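Farnesyl diphosphate phosphatase YisP (Bacillus subtilis subsp. subtilis, PDB 3WE9) hydrolyses farnesyl diphosphate to farnesol and diphosphate, a monomeric member of the phytoene/squalene synthase family that is involved in biofilm formation. Local coordinates at residues P37-Q42 with R92-E97; L48-T53 with K85-A90; S98-E103 with A132-L137; Q20-G23 with C29-A32. One frame throughout, in Å; residues are numbered along the deposited sequence.

Interaction 1 of 4, residues P37-Q42 with R92-E97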
loop_
_atom_site.group_PDB
_atom_site.type_symbol
_atom_site.label_atom_id
_atom_site.label_comp_id
_atom_site.label_asym_id
_atom_site.label_seq_id
_atom_site.Cartn_x
_atom_site.Cartn_y
_atom_site.Cartn_z
ATOM N N PRO A 37 5.737 -18.254 -0.609
ATOM C CA PRO A 37 6.673 -19.247 -0.078
ATOM C C PRO A 37 7.627 -18.457 0.815
ATOM O O PRO A 37 7.810 -17.254 0.611
ATOM C CB PRO A 37 7.361 -19.780 -1.334
ATOM C CG PRO A 37 6.264 -19.705 -2.357
ATOM C CD PRO A 37 5.656 -18.341 -2.077
ATOM N N LEU A 38 8.227 -19.124 1.795
ATOM C CA LEU A 38 9.125 -18.469 2.742
ATOM C C LEU A 38 10.144 -17.494 2.152
ATOM O O LEU A 38 10.231 -16.340 2.583
ATOM C CB LEU A 38 9.855 -19.527 3.581
ATOM C CG LEU A 38 10.735 -18.974 4.707
ATOM C CD1 LEU A 38 9.898 -18.077 5.616
ATOM C CD2 LEU A 38 11.348 -20.125 5.498
ATOM N N LYS A 39 10.918 -17.948 1.172
ATOM C CA LYS A 39 11.931 -17.086 0.571
ATOM C C LYS A 39 11.334 -15.777 0.051
ATOM O O LYS A 39 11.843 -14.694 0.346
ATOM C CB LYS A 39 12.656 -17.815 -0.566
ATOM C CG LYS A 39 13.842 -17.035 -1.114
ATOM C CD LYS A 39 14.480 -17.732 -2.306
ATOM C CE LYS A 39 15.157 -19.024 -1.909
ATOM N NZ LYS A 39 15.683 -19.740 -3.111
ATOM N N GLN A 40 10.259 -15.875 -0.725
ATOM C CA GLN A 40 9.605 -14.682 -1.254
ATOM C C GLN A 40 8.967 -13.850 -0.128
ATOM O O GLN A 40 9.058 -12.624 -0.119
ATOM C CB GLN A 40 8.536 -15.079 -2.280
ATOM C CG GLN A 40 9.084 -15.484 -3.651
ATOM C CD GLN A 40 9.517 -16.940 -3.739
ATOM O OE1 GLN A 40 9.600 -17.647 -2.735
ATOM N NE2 GLN A 40 9.799 -17.391 -4.954
ATOM N N ARG A 41 8.325 -14.531 0.815
ATOM C CA ARG A 41 7.658 -13.879 1.947
ATOM C C ARG A 41 8.619 -12.976 2.715
ATOM O O ARG A 41 8.352 -11.788 2.932
ATOM C CB ARG A 41 7.095 -14.947 2.895
ATOM C CG ARG A 41 6.264 -14.420 4.063
ATOM C CD ARG A 41 5.947 -15.557 5.030
ATOM N NE ARG A 41 5.487 -16.745 4.314
ATOM C CZ ARG A 41 5.710 -17.996 4.711
ATOM N NH1 ARG A 41 6.388 -18.233 5.826
ATOM N NH2 ARG A 41 5.272 -19.010 3.981
ATOM N N GLN A 42 9.743 -13.548 3.132
ATOM C CA GLN A 42 10.731 -12.790 3.884
ATOM C C GLN A 42 11.285 -11.632 3.070
ATOM O O GLN A 42 11.511 -10.542 3.600
ATOM C CB GLN A 42 11.848 -13.724 4.362
ATOM C CG GLN A 42 11.339 -14.724 5.394
ATOM C CD GLN A 42 12.443 -15.500 6.080
ATOM O OE1 GLN A 42 12.248 -16.045 7.168
ATOM N NE2 GLN A 42 13.605 -15.562 5.448
ATOM N N ARG A 92 19.861 -9.312 -3.691
ATOM C CA ARG A 92 20.697 -10.227 -4.457
ATOM C C ARG A 92 19.976 -11.516 -4.840
ATOM O O ARG A 92 20.248 -12.109 -5.884
ATOM C CB ARG A 92 21.956 -10.564 -3.654
ATOM C CG ARG A 92 22.935 -9.408 -3.505
ATOM C CD ARG A 92 23.999 -9.743 -2.475
ATOM N NE ARG A 92 24.296 -11.166 -2.510
ATOM C CZ ARG A 92 24.072 -12.005 -1.503
ATOM N NH1 ARG A 92 23.554 -11.567 -0.362
ATOM N NH2 ARG A 92 24.340 -13.290 -1.654
ATOM N N THR A 93 19.052 -11.945 -3.993
ATOM C CA THR A 93 18.312 -13.169 -4.244
ATOM C C THR A 93 17.285 -13.044 -5.362
ATOM O O THR A 93 17.128 -13.964 -6.174
ATOM C CB THR A 93 17.591 -13.634 -2.960
ATOM O OG1 THR A 93 18.551 -13.787 -1.906
ATOM C CG2 THR A 93 16.869 -14.956 -3.198
ATOM N N PHE A 94 16.594 -11.907 -5.410
ATOM C CA PHE A 94 15.555 -11.688 -6.414
ATOM C C PHE A 94 15.892 -10.690 -7.517
ATOM O O PHE A 94 15.028 -10.337 -8.325
ATOM C CB PHE A 94 14.260 -11.281 -5.709
ATOM C CG PHE A 94 13.655 -12.394 -4.907
ATOM C CD1 PHE A 94 12.893 -13.380 -5.531
ATOM C CD2 PHE A 94 13.902 -12.496 -3.538
ATOM C CE1 PHE A 94 12.386 -14.459 -4.806
ATOM C CE2 PHE A 94 13.401 -13.573 -2.798
ATOM C CZ PHE A 94 12.641 -14.556 -3.435
ATOM N N THR A 95 17.148 -10.253 -7.551
ATOM C CA THR A 95 17.609 -9.296 -8.552
ATOM C C THR A 95 16.651 -8.106 -8.617
ATOM O O THR A 95 16.085 -7.799 -9.668
ATOM C CB THR A 95 17.707 -9.965 -9.938
ATOM O OG1 THR A 95 18.496 -11.157 -9.835
ATOM C CG2 THR A 95 18.363 -9.022 -10.940
ATOM N N LEU A 96 16.474 -7.442 -7.480
ATOM C CA LEU A 96 15.579 -6.289 -7.390
ATOM C C LEU A 96 16.191 -5.072 -8.082
ATOM O O LEU A 96 17.410 -4.998 -8.266
ATOM C CB LEU A 96 15.291 -5.965 -5.921
ATOM C CG LEU A 96 14.690 -7.110 -5.089
ATOM C CD1 LEU A 96 14.467 -6.642 -3.659
ATOM C CD2 LEU A 96 13.383 -7.582 -5.713
ATOM N N GLU A 97 15.341 -4.123 -8.465
ATOM C CA GLU A 97 15.797 -2.914 -9.146
ATOM C C GLU A 97 15.921 -1.732 -8.191
ATOM O O GLU A 97 15.068 -1.527 -7.328
ATOM C CB GLU A 97 14.836 -2.563 -10.275
ATOM C CG GLU A 97 14.598 -3.702 -11.239
ATOM C CD GLU A 97 13.860 -3.252 -12.476
ATOM O OE1 GLU A 97 12.767 -2.655 -12.335
ATOM O OE2 GLU A 97 14.377 -3.493 -13.589
#

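Interaction 2 of 4, residues L48-T53 with K85-A90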
loop_
_atom_site.group_PDB
_atom_site.type_symbol
_atom_site.label_atom_id
_atom_site.label_comp_id
_atom_site.label_asym_id
_atom_site.label_seq_id
_atom_site.Cartn_x
_atom_site.Cartn_y
_atom_site.Cartn_z
ATOM N N LEU A 48 8.985 -4.075 2.327
ATOM C CA LEU A 48 8.015 -3.221 3.006
ATOM C C LEU A 48 8.569 -2.604 4.292
ATOM O O LEU A 48 8.164 -1.508 4.679
ATOM C CB LEU A 48 6.728 -3.998 3.298
ATOM C CG LEU A 48 5.945 -4.456 2.059
ATOM C CD1 LEU A 48 4.579 -4.972 2.491
ATOM C CD2 LEU A 48 5.783 -3.299 1.084
ATOM N N SER A 49 9.482 -3.304 4.959
ATOM C CA SER A 49 10.095 -2.766 6.170
ATOM C C SER A 49 10.880 -1.528 5.746
ATOM O O SER A 49 10.854 -0.496 6.426
ATOM C CB SER A 49 11.039 -3.788 6.810
ATOM O OG SER A 49 10.314 -4.835 7.431
ATOM N N PHE A 50 11.575 -1.649 4.616
ATOM C CA PHE A 50 12.349 -0.550 4.057
ATOM C C PHE A 50 11.420 0.639 3.832
ATOM O O PHE A 50 11.734 1.767 4.210
ATOM C CB PHE A 50 12.973 -0.959 2.719
ATOM C CG PHE A 50 13.454 0.203 1.896
ATOM C CD1 PHE A 50 14.673 0.816 2.173
ATOM C CD2 PHE A 50 12.666 0.708 0.864
ATOM C CE1 PHE A 50 15.100 1.917 1.433
ATOM C CE2 PHE A 50 13.080 1.807 0.119
ATOM C CZ PHE A 50 14.301 2.414 0.404
ATOM N N CYS A 51 10.276 0.375 3.208
ATOM C CA CYS A 51 9.293 1.416 2.936
ATOM C C CYS A 51 8.838 2.099 4.224
ATOM O O CYS A 51 8.845 3.330 4.317
ATOM C CB CYS A 51 8.087 0.823 2.197
ATOM S SG CYS A 51 8.435 0.345 0.476
ATOM N N HIS A 52 8.446 1.303 5.216
ATOM C CA HIS A 52 7.999 1.845 6.494
ATOM C C HIS A 52 9.094 2.704 7.116
ATOM O O HIS A 52 8.848 3.845 7.517
ATOM C CB HIS A 52 7.635 0.720 7.465
ATOM C CG HIS A 52 7.231 1.204 8.825
ATOM N ND1 HIS A 52 6.062 1.899 9.050
ATOM C CD2 HIS A 52 7.851 1.112 10.025
ATOM C CE1 HIS A 52 5.979 2.214 10.330
ATOM N NE2 HIS A 52 7.051 1.748 10.945
ATOM N N THR A 53 10.301 2.148 7.191
ATOM C CA THR A 53 11.444 2.854 7.765
ATOM C C THR A 53 11.677 4.200 7.093
ATOM O O THR A 53 11.822 5.223 7.765
ATOM C CB THR A 53 12.737 2.016 7.647
ATOM O OG1 THR A 53 12.646 0.875 8.507
ATOM C CG2 THR A 53 13.955 2.844 8.044
ATOM N N LYS A 85 21.078 -5.909 6.204
ATOM C CA LYS A 85 21.608 -7.238 5.920
ATOM C C LYS A 85 20.554 -8.069 5.191
ATOM O O LYS A 85 20.844 -8.703 4.179
ATOM C CB LYS A 85 22.009 -7.936 7.223
ATOM C CG LYS A 85 22.897 -7.096 8.124
ATOM C CD LYS A 85 23.144 -7.776 9.461
ATOM C CE LYS A 85 23.712 -6.793 10.476
ATOM N NZ LYS A 85 23.953 -7.416 11.807
ATOM N N ALA A 86 19.333 -8.056 5.716
ATOM C CA ALA A 86 18.234 -8.804 5.119
ATOM C C ALA A 86 17.829 -8.179 3.791
ATOM O O ALA A 86 17.455 -8.882 2.851
ATOM C CB ALA A 86 17.044 -8.830 6.067
ATOM N N PHE A 87 17.911 -6.854 3.713
ATOM C CA PHE A 87 17.548 -6.156 2.488
ATOM C C PHE A 87 18.523 -6.460 1.354
ATOM O O PHE A 87 18.106 -6.652 0.210
ATOM C CB PHE A 87 17.479 -4.646 2.732
ATOM C CG PHE A 87 16.988 -3.874 1.551
ATOM C CD1 PHE A 87 17.879 -3.403 0.591
ATOM C CD2 PHE A 87 15.624 -3.649 1.372
ATOM C CE1 PHE A 87 17.423 -2.720 -0.529
ATOM C CE2 PHE A 87 15.157 -2.967 0.256
ATOM C CZ PHE A 87 16.061 -2.500 -0.698
ATOM N N ASP A 88 19.816 -6.500 1.665
ATOM C CA ASP A 88 20.809 -6.807 0.642
ATOM C C ASP A 88 20.619 -8.245 0.181
ATOM O O ASP A 88 20.782 -8.555 -0.996
ATOM C CB ASP A 88 22.233 -6.644 1.173
ATOM C CG ASP A 88 23.279 -7.122 0.174
ATOM O OD1 ASP A 88 23.358 -6.549 -0.937
ATOM O OD2 ASP A 88 24.020 -8.077 0.494
ATOM N N HIS A 89 20.280 -9.126 1.117
ATOM C CA HIS A 89 20.063 -10.524 0.776
ATOM C C HIS A 89 18.907 -10.633 -0.214
ATOM O O HIS A 89 19.013 -11.311 -1.239
ATOM C CB HIS A 89 19.734 -11.348 2.022
ATOM C CG HIS A 89 19.412 -12.779 1.718
ATOM N ND1 HIS A 89 20.383 -13.742 1.539
ATOM C CD2 HIS A 89 18.226 -13.399 1.512
ATOM C CE1 HIS A 89 19.809 -14.892 1.237
ATOM N NE2 HIS A 89 18.500 -14.712 1.213
ATOM N N ALA A 90 17.796 -9.972 0.108
ATOM C CA ALA A 90 16.614 -9.993 -0.751
ATOM C C ALA A 90 16.953 -9.420 -2.122
ATOM O O ALA A 90 16.544 -9.945 -3.160
ATOM C CB ALA A 90 15.495 -9.182 -0.115
#

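Interaction 3 of 4, residues S98-E103 with A132-L137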
loop_
_atom_site.group_PDB
_atom_site.type_symbol
_atom_site.label_atom_id
_atom_site.label_comp_id
_atom_site.label_asym_id
_atom_site.label_seq_id
_atom_site.Cartn_x
_atom_site.Cartn_y
_atom_site.Cartn_z
ATOM N N SER A 98 16.981 -0.946 -8.364
ATOM C CA SER A 98 17.239 0.205 -7.502
ATOM C C SER A 98 16.333 1.422 -7.714
ATOM O O SER A 98 16.007 2.123 -6.760
ATOM C CB SER A 98 18.708 0.636 -7.637
ATOM O OG SER A 98 19.007 1.026 -8.966
ATOM N N GLU A 99 15.928 1.667 -8.955
ATOM C CA GLU A 99 15.087 2.824 -9.285
ATOM C C GLU A 99 13.866 3.062 -8.382
ATOM O O GLU A 99 13.747 4.119 -7.758
ATOM C CB GLU A 99 14.628 2.746 -10.746
ATOM C CG GLU A 99 15.729 2.971 -11.788
ATOM C CD GLU A 99 16.857 1.955 -11.700
ATOM O OE1 GLU A 99 16.566 0.741 -11.611
ATOM O OE2 GLU A 99 18.037 2.370 -11.731
ATOM N N PRO A 100 12.941 2.089 -8.298
ATOM C CA PRO A 100 11.763 2.295 -7.442
ATOM C C PRO A 100 12.092 2.639 -5.986
ATOM O O PRO A 100 11.357 3.386 -5.336
ATOM C CB PRO A 100 10.996 0.978 -7.582
ATOM C CG PRO A 100 12.074 -0.022 -7.905
ATOM C CD PRO A 100 12.935 0.739 -8.885
ATOM N N PHE A 101 13.193 2.095 -5.478
ATOM C CA PHE A 101 13.598 2.373 -4.106
ATOM C C PHE A 101 14.028 3.833 -3.987
ATOM O O PHE A 101 13.729 4.500 -2.989
ATOM C CB PHE A 101 14.737 1.437 -3.694
ATOM C CG PHE A 101 14.317 0.002 -3.560
ATOM C CD1 PHE A 101 13.678 -0.449 -2.405
ATOM C CD2 PHE A 101 14.518 -0.888 -4.605
ATOM C CE1 PHE A 101 13.242 -1.774 -2.297
ATOM C CE2 PHE A 101 14.087 -2.212 -4.512
ATOM C CZ PHE A 101 13.449 -2.657 -3.356
ATOM N N ARG A 102 14.722 4.328 -5.009
ATOM C CA ARG A 102 15.169 5.716 -5.018
ATOM C C ARG A 102 13.926 6.594 -5.100
ATOM O O ARG A 102 13.751 7.523 -4.311
ATOM C CB ARG A 102 16.062 5.986 -6.232
ATOM C CG ARG A 102 17.289 5.091 -6.318
ATOM C CD ARG A 102 18.038 5.332 -7.621
ATOM N NE ARG A 102 19.150 4.404 -7.804
ATOM C CZ ARG A 102 20.182 4.301 -6.974
ATOM N NH1 ARG A 102 20.251 5.069 -5.894
ATOM N NH2 ARG A 102 21.152 3.430 -7.226
ATOM N N GLU A 103 13.067 6.278 -6.065
ATOM C CA GLU A 103 11.821 7.006 -6.274
ATOM C C GLU A 103 11.071 7.195 -4.963
ATOM O O GLU A 103 10.670 8.306 -4.619
ATOM C CB GLU A 103 10.938 6.247 -7.265
ATOM C CG GLU A 103 11.064 6.702 -8.705
ATOM C CD GLU A 103 10.140 7.863 -9.022
ATOM O OE1 GLU A 103 10.326 8.957 -8.442
ATOM O OE2 GLU A 103 9.220 7.675 -9.848
ATOM N N ALA A 132 6.422 0.921 -4.656
ATOM C CA ALA A 132 6.502 -0.268 -3.811
ATOM C C ALA A 132 6.058 -1.482 -4.625
ATOM O O ALA A 132 6.621 -2.573 -4.502
ATOM C CB ALA A 132 5.617 -0.098 -2.577
ATOM N N GLY A 133 5.044 -1.286 -5.461
ATOM C CA GLY A 133 4.560 -2.372 -6.291
ATOM C C GLY A 133 5.655 -2.845 -7.229
ATOM O O GLY A 133 5.831 -4.043 -7.447
ATOM N N LEU A 134 6.398 -1.898 -7.797
ATOM C CA LEU A 134 7.486 -2.248 -8.703
ATOM C C LEU A 134 8.616 -2.910 -7.910
ATOM O O LEU A 134 9.269 -3.824 -8.400
ATOM C CB LEU A 134 8.004 -1.001 -9.426
ATOM C CG LEU A 134 8.938 -1.259 -10.613
ATOM C CD1 LEU A 134 8.243 -2.161 -11.633
ATOM C CD2 LEU A 134 9.327 0.077 -11.257
ATOM N N MET A 135 8.849 -2.446 -6.686
ATOM C CA MET A 135 9.890 -3.033 -5.839
ATOM C C MET A 135 9.637 -4.532 -5.679
ATOM O O MET A 135 10.553 -5.348 -5.761
ATOM C CB MET A 135 9.867 -2.424 -4.440
ATOM C CG MET A 135 10.277 -0.974 -4.316
ATOM S SD MET A 135 10.031 -0.469 -2.604
ATOM C CE MET A 135 9.610 1.294 -2.823
ATOM N N LEU A 136 8.373 -4.870 -5.438
ATOM C CA LEU A 136 7.949 -6.247 -5.216
ATOM C C LEU A 136 7.787 -7.138 -6.439
ATOM O O LEU A 136 7.765 -8.358 -6.304
ATOM C CB LEU A 136 6.623 -6.252 -4.453
ATOM C CG LEU A 136 6.611 -5.631 -3.052
ATOM C CD1 LEU A 136 5.175 -5.582 -2.547
ATOM C CD2 LEU A 136 7.492 -6.441 -2.103
ATOM N N LEU A 137 7.660 -6.539 -7.618
ATOM C CA LEU A 137 7.441 -7.310 -8.844
ATOM C C LEU A 137 8.323 -8.548 -9.027
ATOM O O LEU A 137 7.815 -9.642 -9.285
ATOM C CB LEU A 137 7.569 -6.402 -10.075
ATOM C CG LEU A 137 7.244 -7.042 -11.430
ATOM C CD1 LEU A 137 5.827 -7.599 -11.415
ATOM C CD2 LEU A 137 7.399 -6.007 -12.537
#

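Interaction 4 of 4, residues Q20-G23 with C29-A32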
loop_
_atom_site.group_PDB
_atom_site.type_symbol
_atom_site.label_atom_id
_atom_site.label_comp_id
_atom_site.label_asym_id
_atom_site.label_seq_id
_atom_site.Cartn_x
_atom_site.Cartn_y
_atom_site.Cartn_z
ATOM N N GLN A 20 8.280 -8.678 11.963
ATOM C CA GLN A 20 7.645 -8.149 13.169
ATOM C C GLN A 20 7.115 -6.753 12.848
ATOM O O GLN A 20 5.992 -6.399 13.204
ATOM C CB GLN A 20 8.670 -8.047 14.301
ATOM C CG GLN A 20 9.508 -9.298 14.522
ATOM C CD GLN A 20 8.854 -10.302 15.453
ATOM O OE1 GLN A 20 7.729 -10.746 15.219
ATOM N NE2 GLN A 20 9.565 -10.671 16.516
ATOM N N ILE A 21 7.949 -5.971 12.170
ATOM C CA ILE A 21 7.616 -4.610 11.763
ATOM C C ILE A 21 6.379 -4.563 10.873
ATOM O O ILE A 21 5.384 -3.918 11.207
ATOM C CB ILE A 21 8.794 -3.964 10.987
ATOM C CG1 ILE A 21 9.951 -3.668 11.946
ATOM C CG2 ILE A 21 8.332 -2.700 10.278
ATOM C CD1 ILE A 21 11.158 -3.036 11.276
ATOM N N VAL A 22 6.448 -5.241 9.732
ATOM C CA VAL A 22 5.329 -5.254 8.800
ATOM C C VAL A 22 4.082 -5.786 9.488
ATOM O O VAL A 22 2.986 -5.267 9.290
ATOM C CB VAL A 22 5.642 -6.127 7.555
ATOM C CG1 VAL A 22 4.465 -6.098 6.592
ATOM C CG2 VAL A 22 6.907 -5.620 6.866
ATOM N N GLY A 23 4.253 -6.818 10.306
ATOM C CA GLY A 23 3.117 -7.394 10.999
ATOM C C GLY A 23 2.460 -6.402 11.939
ATOM O O GLY A 23 1.259 -6.479 12.202
ATOM N N CYS A 29 -1.607 -6.341 4.969
ATOM C CA CYS A 29 -0.614 -6.688 3.957
ATOM C C CYS A 29 0.214 -7.884 4.418
ATOM O O CYS A 29 0.490 -8.792 3.635
ATOM C CB CYS A 29 0.313 -5.499 3.677
ATOM S SG CYS A 29 -0.478 -4.114 2.805
ATOM N N PHE A 30 0.602 -7.873 5.691
ATOM C CA PHE A 30 1.397 -8.951 6.265
ATOM C C PHE A 30 0.643 -10.254 6.067
ATOM O O PHE A 30 1.223 -11.286 5.732
ATOM C CB PHE A 30 1.622 -8.716 7.761
ATOM C CG PHE A 30 2.493 -9.753 8.416
ATOM C CD1 PHE A 30 3.882 -9.665 8.340
ATOM C CD2 PHE A 30 1.926 -10.825 9.100
ATOM C CE1 PHE A 30 4.694 -10.631 8.938
ATOM C CE2 PHE A 30 2.729 -11.797 9.701
ATOM C CZ PHE A 30 4.116 -11.699 9.620
ATOM N N LYS A 31 -0.666 -10.190 6.280
ATOM C CA LYS A 31 -1.521 -11.354 6.130
ATOM C C LYS A 31 -1.539 -11.817 4.673
ATOM O O LYS A 31 -1.474 -13.014 4.389
ATOM C CB LYS A 31 -2.942 -11.017 6.588
ATOM C CG LYS A 31 -3.897 -12.192 6.541
ATOM C CD LYS A 31 -3.403 -13.320 7.427
ATOM C CE LYS A 31 -4.275 -14.553 7.295
ATOM N NZ LYS A 31 -3.710 -15.695 8.070
ATOM N N ALA A 32 -1.631 -10.864 3.753
ATOM C CA ALA A 32 -1.652 -11.180 2.327
ATOM C C ALA A 32 -0.332 -11.820 1.900
ATOM O O ALA A 32 -0.313 -12.766 1.111
ATOM C CB ALA A 32 -1.902 -9.913 1.514
#

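Interaction 1 of 4, residues P37-Q42 with R92-E97
Phe94 carries this contact, its ring reaching the flank of helix 38-54 between Lys39 and Gln40. Its CG stands beside the backbone N and anti to the carbonyl carbon (chi1 -68°), and the far end of the ring does the touching. Phe94 CZ lies 3.6 Å from Lys39 CG, while Phe94 CE1 lies 3.6 Å from Gln40 CG, so the ring end is pinched by two methylenes that both approach obliquely. Lys39 sends CG anti to its own N (chi1 -173°) and bends at chi3; before that bend Lys39 CD also meets the methyl of Thr93, CD to CG2 3.8 Å. The Gln40 chain turns at chi2 and crosses the ring at about a right angle, its amide plane 51° from the ring plane. Gln40 NE2 comes to the ring edge, in plane, 3.9 Å from Phe94 CE1. Thr93 keeps its hydroxyl for the helix, bonding OG1 to the carbonyl of His89. Ile139 of helix 118-140 touches both Phe94 and Gln40. This is helix-to-helix packing at the surface of an all-helical terpene-synthase-type fold, where an aromatic of the segment 92-97 lies against aliphatic parts of polar side chains near the start of helix 38-54.

Interaction 2 of 4, residues L48-T53 with K85-A90
The rings of Phe50 and Phe87 meet obliquely, with centroids 5.3 Å apart and planes inclined at 35°, a geometry that is neither a parallel stack nor a T-shape. On the Phe87 ring the nearest atom of Phe50 is CB, 3.9 Å from Phe87 CE2; in return Phe87 CE2 comes within 4.0 Å of Phe50 CG, at the root of the other ring, again from an oblique direction. Each ring also takes part in an edge-to-face pair with Phe101 of helix 98-107, so three aromatic side chains gather where three helices come together. The two phenylalanines share a first torsion: CG of Phe50 is anti to the backbone N (chi1 164°), as is CG of Phe87 (chi1 -175°), and both side chains leave their helices toward the opposing segment. The backbones stay apart, the nearest CA atoms, those of Phe50 and Phe87, being 7.8 Å from each other, and only 82 Å² is buried in all. Ile105 also touches Phe50, while Ser49 packs on Cys18 and Val22 of helix 6-25. A slender, apolar contact between helices 38-54 and 84-94 results, one part of an aromatic cluster in the helical bundle of the squalene/phytoene synthase fold.

Interaction 3 of 4, residues S98-E103 with A132-L137
Met135 lies across the Phe101 ring and beside Pro100, and its chain can be followed from ring to backbone. Met135 CB begins at the ring's far end, 3.7 Å from Phe101 CZ. Met135 CG, placed beside the backbone N by chi1 of -68°, stands over the ring centre: 3.7 Å from the Phe101 centroid and 14° off the normal, a CH-pi contact. Met135 CG also meets Pro100 CB at 3.9 Å, roughly at right angles to its direction to the ring. Met135 SD moves toward the CD1 side, 3.5 Å from Phe101 CE1, an oblique Met-aromatic contact, 35° off the normal. After a bend at chi3, Met135 CE ends 3.7 Å from Pro100 O. Pro100 CB also touches Leu134 CB at 4.0 Å. Segments 98-103 and 132-137 run nearly antiparallel, their axes approaching to 8.4 Å. With an alanine in place of Phe101, Met135 would probably lose the ring that CG lies over and SD leans on, and its thioether be freer to turn. Val47 and Cys51 of helix 38-54 also touch Met135. The chemistry is mainly apolar, a C-H group over the ring face with a polarisable sulfur oblique to it, implying cohesion by close fit in a largely buried contact.

Interaction 4 of 4, residues Q20-G23 with C29-A32
Gly23 and Phe30 form the tight part of this contact: their CA atoms are 5.3 Å apart, and the ring lies against the glycine backbone. Gly23 CA sits over one face, 3.9 Å from the Phe30 centroid and 27° off the normal, offset toward the rim, which meets the definition of a CH-pi contact. Gly23 N is closer still to a single atom, 3.5 Å from Phe30 CD1. A CB modelled on Gly23 would lie 3.6 Å from Phe30 CD1, so even a methyl there would stand in close contact with the ring. The Phe30 ring reaches this place with CG anti to the backbone N (chi1 -177°). Val22 makes the looser part, CG1 standing at the ring edge near its plane, 4.0 Å from Phe30 CD1. Toward solvent the contact thins out: exposed Gln20 directs its CB away, and its side chain comes no nearer than 6.7 Å. Shrinking Phe30 to an alanine is likely to open a gap over Gly23 CA and leave Val22 CG1 without its aromatic neighbour. The pair joins the consecutive helices 6-25 and 27-33, while Val22 also packs on Leu48 and Ser49 of helix 38-54, whose Trp45 ring meets that of Phe30, and Cys29 touches His241 of helix 228-250.

Interactions 1 and 2 join the same two helices, 38-54 and 84-94, at different levels, with 2 nested inside the chain loop that 1 closes; both are surface contacts. Interaction 3 is the buried one and brings in helices 98-107 and 118-140, while interaction 4, partly buried, is local to the first two helices. Chemistry follows position: polar side chains lend their methylenes in 1, rings meet obliquely in 2, a methionine chain lies over and beside a ring in 3, and bare backbone faces a ring in 4. Interaction 3 connects to 2 through Cys51 SG and Met135 SD, 3.6 Å apart, and to 1 through Leu96. Interactions 2 and 4 touch at Ser49 and Val22, whereas 3 and 4 do not meet.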